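Local structure of chitin elicitor receptor kinase 1 (Arabidopsis thaliana, 4EBZ) at residues Y146-E151 with G182-P187; A98-M103 with V125-S130; Y81-E86 with T115-S120. The protein probably senses chitin fragments through its extracellular LysM domains and signals through its own intracellular kinase domain in plant defence. All coordinates share one frame; numbering follows the deposited sequence.

Interaction 1 (Y146-E151 with G182-P187); sequences YPLRPE and GIVYVP. With NAG (2-acetamido-2-deoxy-beta-D-glucopyranose), chain C.
Tyr146 and Val184 sit opposite each other as a hydrogen-bonded antiparallel pair, and both backbone links are made: Tyr146 N reaches Val184 O at 2.9 Å, and Val184 N returns to Tyr146 O at 3.0 Å. One step on, where Pro147 has no N-H to give, it faces Ile183 in a non-hydrogen-bonded pair, and its CA instead leans a C-H toward the carbonyl of Gly182. That same carbonyl takes the N-H of Leu148, with Leu148 N to Gly182 O at 2.9 Å, so the pairing carries on past the end of the strand. Water 1 bridges the two segments just beyond the strand pair, donating to Leu148 O at 2.8 Å and to Gly182 O, which therefore serves two donors. Arg60 NH2 donates to Pro147 O, and Arg149 N to Asp152 OD2.

On one face of the sheet the ring of Tyr146, swung opposite its own backbone N (chi1 -173°), runs alongside Val184, with Tyr146 CD2 and Val184 CG2 4.0 Å apart. Leu148 crosses Val184 at about a right angle and puts CD2 3.8 Å from the same CG2 methyl. The polar end of Tyr146 is spent on Asp152.

Arg149 turns away from the partner strand. Its NE makes a salt bridge, in the guanidinium plane, to Glu151 OE2 at 2.8 Å, while NH1 donates to the acetamido O7 of the chain C sugar at 2.8 Å; Tyr13 adds a cation-pi contact.

These are the first and last strands of a LysM βααβ unit, 143-147 and 183-187. Tyr146, Leu148 and Val186 all rest on Ile157 of helix 154-161, and Val186 also meets Leu168 of helix 165-171. Strand 183-187 forms one edge of the mixed sheet within this chain.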
loop_
_atom_site.group_PDB
_atom_site.type_symbol
_atom_site.label_atom_id
_atom_site.label_comp_id
_atom_site.label_asym_id
_atom_site.label_seq_id
_atom_site.Cartn_x
_atom_site.Cartn_y
_atom_site.Cartn_z
ATOM N N TYR A 146 -1.733 -3.887 -3.429
ATOM C CA TYR A 146 -0.759 -4.982 -3.428
ATOM C C TYR A 146 0.163 -4.952 -4.657
ATOM O O TYR A 146 -0.238 -5.317 -5.753
ATOM C CB TYR A 146 -1.539 -6.312 -3.362
ATOM C CG TYR A 146 -0.701 -7.577 -3.196
ATOM C CD1 TYR A 146 -0.650 -8.252 -1.976
ATOM C CD2 TYR A 146 0.020 -8.095 -4.264
ATOM C CE1 TYR A 146 0.089 -9.415 -1.824
ATOM C CE2 TYR A 146 0.778 -9.255 -4.128
ATOM C CZ TYR A 146 0.795 -9.914 -2.916
ATOM O OH TYR A 146 1.533 -11.068 -2.779
ATOM N N PRO A 147 1.421 -4.515 -4.473
ATOM C CA PRO A 147 2.339 -4.509 -5.616
ATOM C C PRO A 147 2.799 -5.925 -5.926
ATOM O O PRO A 147 3.300 -6.611 -5.044
ATOM C CB PRO A 147 3.523 -3.632 -5.129
ATOM C CG PRO A 147 2.945 -2.821 -3.957
ATOM C CD PRO A 147 1.959 -3.777 -3.311
ATOM N N LEU A 148 2.595 -6.351 -7.169
ATOM C CA LEU A 148 2.910 -7.714 -7.598
ATOM C C LEU A 148 4.417 -7.925 -7.688
ATOM O O LEU A 148 5.156 -7.018 -8.076
ATOM C CB LEU A 148 2.305 -7.979 -8.983
ATOM C CG LEU A 148 0.789 -8.099 -9.049
ATOM C CD1 LEU A 148 0.335 -8.203 -10.542
ATOM C CD2 LEU A 148 0.313 -9.329 -8.236
ATOM N N ARG A 149 4.860 -9.136 -7.349
ATOM C CA ARG A 149 6.260 -9.531 -7.493
ATOM C C ARG A 149 6.336 -10.813 -8.349
ATOM O O ARG A 149 5.342 -11.529 -8.476
ATOM C CB ARG A 149 6.918 -9.738 -6.107
ATOM C CG ARG A 149 7.090 -8.428 -5.337
ATOM C CD ARG A 149 7.778 -8.688 -3.972
ATOM N NE ARG A 149 8.918 -9.582 -4.154
ATOM C CZ ARG A 149 10.144 -9.184 -4.465
ATOM N NH1 ARG A 149 10.425 -7.891 -4.593
ATOM N NH2 ARG A 149 11.102 -10.093 -4.641
ATOM N N PRO A 150 7.518 -11.092 -8.935
ATOM C CA PRO A 150 7.680 -12.229 -9.853
ATOM C C PRO A 150 7.201 -13.540 -9.256
ATOM O O PRO A 150 6.698 -14.396 -9.990
ATOM C CB PRO A 150 9.193 -12.281 -10.094
ATOM C CG PRO A 150 9.663 -10.887 -9.864
ATOM C CD PRO A 150 8.772 -10.337 -8.767
ATOM N N GLU A 151 7.311 -13.693 -7.942
ATOM C CA GLU A 151 6.882 -14.937 -7.317
ATOM C C GLU A 151 5.360 -15.078 -7.095
ATOM O O GLU A 151 4.899 -16.157 -6.742
ATOM C CB GLU A 151 7.650 -15.202 -6.009
ATOM C CG GLU A 151 7.338 -14.252 -4.856
ATOM C CD GLU A 151 8.145 -12.961 -4.899
ATOM O OE1 GLU A 151 8.763 -12.638 -5.948
ATOM O OE2 GLU A 151 8.168 -12.266 -3.858
ATOM N N GLY A 182 3.389 -3.792 -11.158
ATOM C CA GLY A 182 2.135 -3.069 -11.054
ATOM C C GLY A 182 1.352 -3.480 -9.819
ATOM O O GLY A 182 1.835 -4.259 -9.012
ATOM N N ILE A 183 0.156 -2.933 -9.641
ATOM C CA ILE A 183 -0.582 -3.246 -8.427
ATOM C C ILE A 183 -1.903 -3.945 -8.721
ATOM O O ILE A 183 -2.474 -3.773 -9.779
ATOM C CB ILE A 183 -0.820 -2.037 -7.509
ATOM C CG1 ILE A 183 -1.847 -1.115 -8.094
ATOM C CG2 ILE A 183 0.516 -1.287 -7.131
ATOM C CD1 ILE A 183 -2.857 -0.734 -7.086
ATOM N N VAL A 184 -2.363 -4.744 -7.759
ATOM C CA VAL A 184 -3.727 -5.261 -7.785
ATOM C C VAL A 184 -4.347 -4.920 -6.431
ATOM O O VAL A 184 -3.617 -4.679 -5.437
ATOM C CB VAL A 184 -3.765 -6.799 -8.012
ATOM C CG1 VAL A 184 -3.376 -7.143 -9.472
ATOM C CG2 VAL A 184 -2.846 -7.522 -7.003
ATOM N N TYR A 185 -5.679 -4.881 -6.400
ATOM C CA TYR A 185 -6.398 -4.646 -5.154
ATOM C C TYR A 185 -6.972 -5.956 -4.664
ATOM O O TYR A 185 -7.707 -6.618 -5.410
ATOM C CB TYR A 185 -7.535 -3.669 -5.396
ATOM C CG TYR A 185 -7.024 -2.342 -5.896
ATOM C CD1 TYR A 185 -6.272 -1.527 -5.074
ATOM C CD2 TYR A 185 -7.277 -1.927 -7.200
ATOM C CE1 TYR A 185 -5.798 -0.301 -5.531
ATOM C CE2 TYR A 185 -6.805 -0.721 -7.671
ATOM C CZ TYR A 185 -6.065 0.088 -6.827
ATOM O OH TYR A 185 -5.595 1.296 -7.290
ATOM N N VAL A 186 -6.654 -6.294 -3.415
ATOM C CA VAL A 186 -7.039 -7.561 -2.801
ATOM C C VAL A 186 -7.821 -7.296 -1.518
ATOM O O VAL A 186 -7.351 -6.554 -0.677
ATOM C CB VAL A 186 -5.752 -8.308 -2.409
ATOM C CG1 VAL A 186 -6.047 -9.645 -1.720
ATOM C CG2 VAL A 186 -4.840 -8.470 -3.667
ATOM N N PRO A 187 -9.005 -7.905 -1.365
ATOM C CA PRO A 187 -9.755 -7.644 -0.132
ATOM C C PRO A 187 -8.923 -7.966 1.098
ATOM O O PRO A 187 -8.213 -8.984 1.129
ATOM C CB PRO A 187 -10.953 -8.596 -0.245
ATOM C CG PRO A 187 -11.164 -8.751 -1.673
ATOM C CD PRO A 187 -9.777 -8.736 -2.310
HETATM C C1 NAG C . 9.985 -2.929 -6.886
HETATM C C2 NAG C . 10.681 -3.936 -5.954
HETATM C C3 NAG C . 12.122 -4.170 -6.412
HETATM C C4 NAG C . 12.240 -4.436 -7.905
HETATM C C5 NAG C . 11.430 -3.387 -8.660
HETATM C C6 NAG C . 11.437 -3.642 -10.166
HETATM C C7 NAG C . 10.261 -4.210 -3.545
HETATM C C8 NAG C . 10.428 -3.622 -2.165
HETATM N N2 NAG C . 10.699 -3.474 -4.570
HETATM O O3 NAG C . 12.737 -5.185 -5.643
HETATM O O4 NAG C . 13.600 -4.306 -8.277
HETATM O O5 NAG C . 10.092 -3.469 -8.195
HETATM O O6 NAG C . 11.013 -4.978 -10.343
HETATM O O7 NAG C . 9.739 -5.320 -3.657
HETATM O O HOH W 1 4.920 -4.210 -8.358
#

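Interaction 2 (A98-M103 with V125-S130); sequences ANLTTM and VLVNCS. With NAG (2-acetamido-2-deoxy-beta-D-glucopyranose), chain D; NAG (2-acetamido-2-deoxy-beta-D-glucopyranose), chain C.
Val125 meets the 98-103 loop through a methyl-to-methyl touch: its CG1 lies 3.8 Å from CG2 of Thr101, the two side chains crossing at about a right angle, with Leu106 packed against both. Leu126 follows with the polar half of the contact. Its carbonyl O accepts from the hydroxyl of Thr101, OG1 to O 2.8 Å, the donor standing 18° off the carbonyl plane. Because the Thr101 hydroxyl is turned opposite its backbone N (chi1 -162°), it faces the strand and can also accept a hydrogen bond from water 3, which in turn accepts from Leu126 N at 2.9 Å. A valine in place of Thr101 would probably keep the methyl packing but leave Leu126 O without this donor and water 3 without its acceptor on the loop.

This is the second LysM unit, with its βααβ order of strand 74-82, helices 89-96 and 103-109, and strand 122-128: the loop joining the two helices is tied to the final strand, and Thr102 then caps helix 103-109 through Ser105 N.

Val127 straddles Leu100. Both its methyls touch the Leu100 carbonyl O, and CG2 lies 3.9 Å from Leu100 CB. Asn128 reaches the loop by water 2, which accepts from Asn128 N at 2.8 Å and donates to Leu100 O. Its side chain is glycosylated, ND2 bonded to C1 of the chain D sugar; the acetamido methyl C8 of that sugar folds back to 3.6 Å from Thr101 OG1. On the loop, Asn99 carries the chain C sugar in the same N-linked way, and each asparagine heads an Asn-X-Ser/Thr sequence. Cys129 is disulfide-bonded to Cys67.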
loop_
_atom_site.group_PDB
_atom_site.type_symbol
_atom_site.label_atom_id
_atom_site.label_comp_id
_atom_site.label_asym_id
_atom_site.label_seq_id
_atom_site.Cartn_x
_atom_site.Cartn_y
_atom_site.Cartn_z
ATOM N N ALA A 98 8.394 0.802 -1.844
ATOM C CA ALA A 98 8.186 -0.622 -2.152
ATOM C C ALA A 98 7.173 -0.859 -3.273
ATOM O O ALA A 98 6.326 -1.771 -3.196
ATOM C CB ALA A 98 7.792 -1.409 -0.840
ATOM N N ASN A 99 7.282 -0.037 -4.318
ATOM C CA ASN A 99 6.416 -0.114 -5.505
ATOM C C ASN A 99 4.941 0.186 -5.258
ATOM O O ASN A 99 4.076 -0.128 -6.122
ATOM C CB ASN A 99 6.593 -1.458 -6.235
ATOM C CG ASN A 99 8.014 -1.640 -6.751
ATOM O OD1 ASN A 99 8.582 -0.716 -7.352
ATOM N ND2 ASN A 99 8.602 -2.820 -6.485
ATOM N N LEU A 100 4.646 0.810 -4.116
ATOM C CA LEU A 100 3.300 1.324 -3.842
ATOM C C LEU A 100 2.993 2.581 -4.664
ATOM O O LEU A 100 1.844 2.995 -4.785
ATOM C CB LEU A 100 3.171 1.663 -2.348
ATOM C CG LEU A 100 3.102 0.412 -1.459
ATOM C CD1 LEU A 100 3.403 0.751 0.020
ATOM C CD2 LEU A 100 1.750 -0.315 -1.602
ATOM N N THR A 101 4.046 3.197 -5.180
ATOM C CA THR A 101 3.951 4.353 -6.066
ATOM C C THR A 101 4.901 4.104 -7.238
ATOM O O THR A 101 5.621 3.090 -7.271
ATOM C CB THR A 101 4.270 5.710 -5.344
ATOM O OG1 THR A 101 3.760 6.812 -6.121
ATOM C CG2 THR A 101 5.786 5.897 -5.118
ATOM N N THR A 102 4.870 4.997 -8.222
ATOM C CA THR A 102 5.723 4.851 -9.395
ATOM C C THR A 102 6.605 6.083 -9.545
ATOM O O THR A 102 6.244 7.176 -9.098
ATOM C CB THR A 102 4.901 4.715 -10.700
ATOM O OG1 THR A 102 4.170 5.926 -10.941
ATOM C CG2 THR A 102 3.930 3.525 -10.619
ATOM N N MET A 103 7.747 5.917 -10.198
ATOM C CA MET A 103 8.616 7.063 -10.414
ATOM C C MET A 103 7.942 8.100 -11.295
ATOM O O MET A 103 8.127 9.308 -11.092
ATOM C CB MET A 103 10.008 6.658 -10.932
ATOM C CG MET A 103 10.062 5.860 -12.211
ATOM S SD MET A 103 11.806 5.830 -12.758
ATOM C CE MET A 103 11.846 7.344 -13.713
ATOM N N VAL A 125 3.676 11.972 -2.221
ATOM C CA VAL A 125 3.788 10.603 -2.731
ATOM C C VAL A 125 2.380 9.993 -2.803
ATOM O O VAL A 125 1.754 9.779 -1.761
ATOM C CB VAL A 125 4.673 9.732 -1.777
ATOM C CG1 VAL A 125 4.760 8.263 -2.286
ATOM C CG2 VAL A 125 6.080 10.347 -1.606
ATOM N N LEU A 126 1.879 9.744 -4.016
ATOM C CA LEU A 126 0.511 9.205 -4.183
ATOM C C LEU A 126 0.510 7.683 -4.192
ATOM O O LEU A 126 1.272 7.053 -4.923
ATOM C CB LEU A 126 -0.098 9.705 -5.506
ATOM C CG LEU A 126 -1.482 9.148 -5.925
ATOM C CD1 LEU A 126 -2.543 9.507 -4.911
ATOM C CD2 LEU A 126 -1.873 9.698 -7.319
ATOM N N VAL A 127 -0.352 7.096 -3.372
ATOM C CA VAL A 127 -0.559 5.642 -3.381
ATOM C C VAL A 127 -2.055 5.477 -3.548
ATOM O O VAL A 127 -2.853 6.114 -2.837
ATOM C CB VAL A 127 -0.083 4.975 -2.080
ATOM C CG1 VAL A 127 -0.453 3.474 -2.060
ATOM C CG2 VAL A 127 1.462 5.186 -1.916
ATOM N N ASN A 128 -2.427 4.666 -4.532
ATOM C CA ASN A 128 -3.840 4.496 -4.860
ATOM C C ASN A 128 -4.465 3.439 -3.996
ATOM O O ASN A 128 -3.759 2.630 -3.386
ATOM C CB ASN A 128 -4.028 4.168 -6.359
ATOM C CG ASN A 128 -3.756 5.353 -7.242
ATOM O OD1 ASN A 128 -3.823 6.510 -6.791
ATOM N ND2 ASN A 128 -3.460 5.076 -8.527
ATOM N N CYS A 129 -5.798 3.451 -3.934
ATOM C CA CYS A 129 -6.503 2.451 -3.159
ATOM C C CYS A 129 -7.858 2.141 -3.766
ATOM O O CYS A 129 -8.263 2.705 -4.804
ATOM C CB CYS A 129 -6.675 2.918 -1.694
ATOM S SG CYS A 129 -7.432 4.601 -1.587
ATOM N N SER A 130 -8.569 1.217 -3.125
ATOM C CA SER A 130 -9.912 0.880 -3.592
ATOM C C SER A 130 -10.825 0.726 -2.381
ATOM O O SER A 130 -10.373 0.298 -1.342
ATOM C CB SER A 130 -9.900 -0.441 -4.363
ATOM O OG SER A 130 -11.230 -0.871 -4.645
HETATM C C1 NAG D . -3.465 6.212 -9.443
HETATM C C2 NAG D . -2.182 6.049 -10.261
HETATM C C3 NAG D . -2.082 7.099 -11.363
HETATM C C4 NAG D . -3.338 7.173 -12.207
HETATM C C5 NAG D . -4.562 7.232 -11.299
HETATM C C6 NAG D . -5.850 7.168 -12.120
HETATM C C7 NAG D . -0.075 5.443 -9.167
HETATM C C8 NAG D . 1.033 5.967 -8.269
HETATM N N2 NAG D . -1.039 6.293 -9.390
HETATM O O3 NAG D . -0.966 6.747 -12.143
HETATM O O4 NAG D . -3.316 8.363 -12.969
HETATM O O5 NAG D . -4.541 6.171 -10.364
HETATM O O6 NAG D . -5.898 5.937 -12.807
HETATM O O7 NAG D . -0.104 4.293 -9.615
HETATM C C1 NAG C . 9.985 -2.929 -6.886
HETATM C C2 NAG C . 10.681 -3.936 -5.954
HETATM C C3 NAG C . 12.122 -4.170 -6.412
HETATM C C4 NAG C . 12.240 -4.436 -7.905
HETATM C C5 NAG C . 11.430 -3.387 -8.660
HETATM C C6 NAG C . 11.437 -3.642 -10.166
HETATM C C7 NAG C . 10.261 -4.210 -3.545
HETATM C C8 NAG C . 10.428 -3.622 -2.165
HETATM N N2 NAG C . 10.699 -3.474 -4.570
HETATM O O3 NAG C . 12.737 -5.185 -5.643
HETATM O O4 NAG C . 13.600 -4.306 -8.277
HETATM O O5 NAG C . 10.092 -3.469 -8.195
HETATM O O6 NAG C . 11.013 -4.978 -10.343
HETATM O O7 NAG C . 9.739 -5.320 -3.657
HETATM O O HOH W 2 -0.647 3.215 -6.186
HETATM O O HOH W 3 3.536 9.518 -6.427
#

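Interaction 3 (Y81-E86 with T115-S120); sequences YSVRQE and TNIPLS. With NAG (2-acetamido-2-deoxy-beta-D-glucopyranose), chain F; NAG (2-acetamido-2-deoxy-beta-D-glucopyranose), chain B; NAG (2-acetamido-2-deoxy-beta-D-glucopyranose), chain E.
The carboxamide of Gln85 presents its nitrogen to the two methyls of Leu119, NE2 to CD2 3.5 Å, the chain being bent at chi2 (75°) to bring it there. The flat acetamido group of the chain F sugar is held at both polar ends: O7 receives Glu86 N at 2.8 Å, and N2 donates to Ile117 O at 2.8 Å. Its methyl C8 lies 3.6 Å from Val83 CG1. The guanidinium of Arg84 serves its own segment: NE donates to Tyr81 OH, which lies 20° out of the guanidinium plane and is also hydrogen-bonded to Asp87 OD2, while NH1 forms a salt bridge with Asp87.

Between these groups Val83 joins the two loops. Its CG2 meets Ile117 CG2 at 3.6 Å, the side chains crossing near a right angle, and CG1 rests on Pro118 O. The backbone adds a weak bond, Ser120 N to Val83 O at 3.4 Å.

Three sugars, chains B, F and E, run on in a β-1,4 linkage along the 115-120 loop. Ile117 N donates to O6 of the chain B sugar at 2.9 Å, and Asn116 ND2 makes a weak bond to O7 of the chain E sugar. A shallow groove between the loop after the first strand and the loop before the last strand, gripping N-acetyl groups mainly by backbone, is the chitin-binding site of a LysM domain.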
loop_
_atom_site.group_PDB
_atom_site.type_symbol
_atom_site.label_atom_id
_atom_site.label_comp_id
_atom_site.label_asym_id
_atom_site.label_seq_id
_atom_site.Cartn_x
_atom_site.Cartn_y
_atom_site.Cartn_z
ATOM N N TYR A 81 7.046 12.592 2.166
ATOM C CA TYR A 81 8.340 11.948 2.361
ATOM C C TYR A 81 9.443 12.998 2.468
ATOM O O TYR A 81 9.570 13.825 1.598
ATOM C CB TYR A 81 8.630 10.962 1.212
ATOM C CG TYR A 81 10.008 10.363 1.313
ATOM C CD1 TYR A 81 10.289 9.399 2.271
ATOM C CD2 TYR A 81 11.047 10.798 0.489
ATOM C CE1 TYR A 81 11.562 8.869 2.401
ATOM C CE2 TYR A 81 12.328 10.285 0.608
ATOM C CZ TYR A 81 12.579 9.312 1.574
ATOM O OH TYR A 81 13.852 8.795 1.707
ATOM N N SER A 82 10.233 12.963 3.554
ATOM C CA SER A 82 11.389 13.837 3.706
ATOM C C SER A 82 12.618 13.231 3.032
ATOM O O SER A 82 13.050 12.122 3.359
ATOM C CB SER A 82 11.675 14.051 5.200
ATOM O OG SER A 82 10.560 14.659 5.826
ATOM N N VAL A 83 13.163 13.956 2.068
ATOM C CA VAL A 83 14.257 13.473 1.240
ATOM C C VAL A 83 15.567 13.332 2.029
ATOM O O VAL A 83 15.886 14.166 2.868
ATOM C CB VAL A 83 14.434 14.426 0.021
ATOM C CG1 VAL A 83 15.726 14.153 -0.734
ATOM C CG2 VAL A 83 13.176 14.307 -0.902
ATOM N N ARG A 84 16.299 12.253 1.766
ATOM C CA ARG A 84 17.598 12.010 2.382
ATOM C C ARG A 84 18.666 11.911 1.303
ATOM O O ARG A 84 18.368 11.656 0.129
ATOM C CB ARG A 84 17.572 10.701 3.189
ATOM C CG ARG A 84 16.548 10.645 4.325
ATOM C CD ARG A 84 16.331 9.195 4.790
ATOM N NE ARG A 84 15.988 8.330 3.655
ATOM C CZ ARG A 84 16.845 7.520 3.028
ATOM N NH1 ARG A 84 16.438 6.798 1.986
ATOM N NH2 ARG A 84 18.113 7.437 3.435
ATOM N N GLN A 85 19.922 12.118 1.696
ATOM C CA GLN A 85 21.036 12.005 0.767
ATOM C C GLN A 85 20.934 10.785 -0.150
ATOM O O GLN A 85 20.681 9.675 0.315
ATOM C CB GLN A 85 22.355 11.949 1.543
ATOM C CG GLN A 85 23.571 11.851 0.655
ATOM C CD GLN A 85 23.892 13.162 -0.014
ATOM O OE1 GLN A 85 24.452 13.193 -1.110
ATOM N NE2 GLN A 85 23.546 14.260 0.649
ATOM N N GLU A 86 21.126 11.015 -1.451
ATOM C CA GLU A 86 21.158 9.961 -2.470
ATOM C C GLU A 86 19.781 9.448 -2.906
ATOM O O GLU A 86 19.678 8.567 -3.757
ATOM C CB GLU A 86 22.064 8.812 -2.037
ATOM C CG GLU A 86 23.401 9.321 -1.480
ATOM C CD GLU A 86 24.589 8.561 -2.011
ATOM O OE1 GLU A 86 24.588 7.315 -1.918
ATOM O OE2 GLU A 86 25.522 9.210 -2.530
ATOM N N THR A 115 17.438 15.436 -11.210
ATOM C CA THR A 115 18.846 15.467 -10.821
ATOM C C THR A 115 19.180 16.547 -9.799
ATOM O O THR A 115 20.348 16.751 -9.469
ATOM C CB THR A 115 19.759 15.616 -12.033
ATOM O OG1 THR A 115 19.481 16.871 -12.673
ATOM C CG2 THR A 115 19.527 14.438 -12.994
ATOM N N ASN A 116 18.162 17.232 -9.283
ATOM C CA ASN A 116 18.371 18.082 -8.110
ATOM C C ASN A 116 17.168 18.140 -7.192
ATOM O O ASN A 116 16.511 19.169 -7.060
ATOM C CB ASN A 116 18.850 19.492 -8.446
ATOM C CG ASN A 116 19.375 20.230 -7.202
ATOM O OD1 ASN A 116 19.600 19.617 -6.146
ATOM N ND2 ASN A 116 19.549 21.531 -7.316
ATOM N N ILE A 117 16.894 17.018 -6.558
ATOM C CA ILE A 117 15.967 17.006 -5.437
ATOM C C ILE A 117 16.773 17.447 -4.219
ATOM O O ILE A 117 17.698 16.746 -3.814
ATOM C CB ILE A 117 15.425 15.609 -5.198
ATOM C CG1 ILE A 117 14.760 15.088 -6.483
ATOM C CG2 ILE A 117 14.387 15.616 -4.049
ATOM C CD1 ILE A 117 14.360 13.621 -6.395
ATOM N N PRO A 118 16.431 18.608 -3.631
ATOM C CA PRO A 118 17.215 19.143 -2.494
ATOM C C PRO A 118 17.089 18.348 -1.190
ATOM O O PRO A 118 16.061 17.717 -0.917
ATOM C CB PRO A 118 16.645 20.555 -2.286
ATOM C CG PRO A 118 15.502 20.707 -3.243
ATOM C CD PRO A 118 15.230 19.406 -3.916
ATOM N N LEU A 119 18.139 18.393 -0.363
ATOM C CA LEU A 119 18.092 17.720 0.926
ATOM C C LEU A 119 17.001 18.364 1.777
ATOM O O LEU A 119 16.841 19.573 1.762
ATOM C CB LEU A 119 19.450 17.841 1.632
ATOM C CG LEU A 119 20.399 16.632 1.653
ATOM C CD1 LEU A 119 20.162 15.639 0.525
ATOM C CD2 LEU A 119 21.845 17.098 1.695
ATOM N N SER A 120 16.235 17.550 2.491
ATOM C CA SER A 120 15.126 18.071 3.293
ATOM C C SER A 120 13.926 18.646 2.503
ATOM O O SER A 120 12.980 19.147 3.104
ATOM C CB SER A 120 15.627 19.072 4.341
ATOM O OG SER A 120 16.282 18.398 5.408
HETATM C C1 NAG F . 21.477 15.778 -5.697
HETATM C C2 NAG F . 21.361 15.877 -4.176
HETATM C C3 NAG F . 21.472 17.333 -3.728
HETATM C C4 NAG F . 22.721 17.952 -4.336
HETATM C C5 NAG F . 22.830 17.729 -5.830
HETATM C C6 NAG F . 24.214 18.207 -6.273
HETATM C C7 NAG F . 20.070 14.141 -3.117
HETATM C C8 NAG F . 18.706 13.734 -2.634
HETATM N N2 NAG F . 20.098 15.308 -3.755
HETATM O O3 NAG F . 21.586 17.414 -2.326
HETATM O O4 NAG F . 22.756 19.350 -4.115
HETATM O O5 NAG F . 22.676 16.369 -6.176
HETATM O O6 NAG F . 24.125 18.368 -7.663
HETATM O O7 NAG F . 21.075 13.432 -2.931
HETATM C C1 NAG B . 21.103 11.965 -9.365
HETATM C C2 NAG B . 22.215 13.004 -9.502
HETATM C C3 NAG B . 22.569 13.546 -8.127
HETATM C C4 NAG B . 21.304 14.068 -7.461
HETATM C C5 NAG B . 20.191 13.015 -7.475
HETATM C C6 NAG B . 18.872 13.492 -6.841
HETATM C C7 NAG B . 23.675 12.694 -11.422
HETATM C C8 NAG B . 24.828 11.938 -12.023
HETATM N N2 NAG B . 23.402 12.456 -10.140
HETATM O O3 NAG B . 23.530 14.585 -8.252
HETATM O O4 NAG B . 21.630 14.395 -6.133
HETATM O O5 NAG B . 19.952 12.588 -8.801
HETATM O O6 NAG B . 18.417 14.695 -7.424
HETATM O O7 NAG B . 23.034 13.487 -12.111
HETATM C C1 NAG E . 23.898 19.814 -3.325
HETATM C C2 NAG E . 23.888 21.326 -3.524
HETATM C C3 NAG E . 24.955 22.024 -2.682
HETATM C C4 NAG E . 24.957 21.514 -1.249
HETATM C C5 NAG E . 24.995 19.987 -1.235
HETATM C C6 NAG E . 24.940 19.435 0.181
HETATM C C7 NAG E . 23.228 22.280 -5.689
HETATM C C8 NAG E . 23.699 22.664 -7.062
HETATM N N2 NAG E . 24.102 21.622 -4.931
HETATM O O3 NAG E . 24.705 23.406 -2.687
HETATM O O4 NAG E . 26.090 22.031 -0.580
HETATM O O5 NAG E . 23.904 19.458 -1.960
HETATM O O6 NAG E . 25.249 18.058 0.158
HETATM O O7 NAG E . 22.092 22.576 -5.315
#

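In the fold
Interaction 2 is wholly buried and lies nearest the middle of the chain; interactions 1 and 3 are partly buried, with interaction 3 the most peripheral. All three reach the one mixed sheet: interactions 2 and 3 touch through Val125 CG2 and Tyr81 CB on neighbouring strands, whereas interaction 1 belongs to another LysM unit and meets interaction 2 where Pro147 packs on Leu100. Their chemistry follows their place. Interaction 1 is strand pairing by backbone bonds, interaction 2 a side-chain hydroxyl and waters tying a loop to an edge strand, and interaction 3 a loop pair that offers several backbone groups to the sugar. The sugars at interactions 1 and 2 are N-linked glycans; those at interaction 3 are bound ligand.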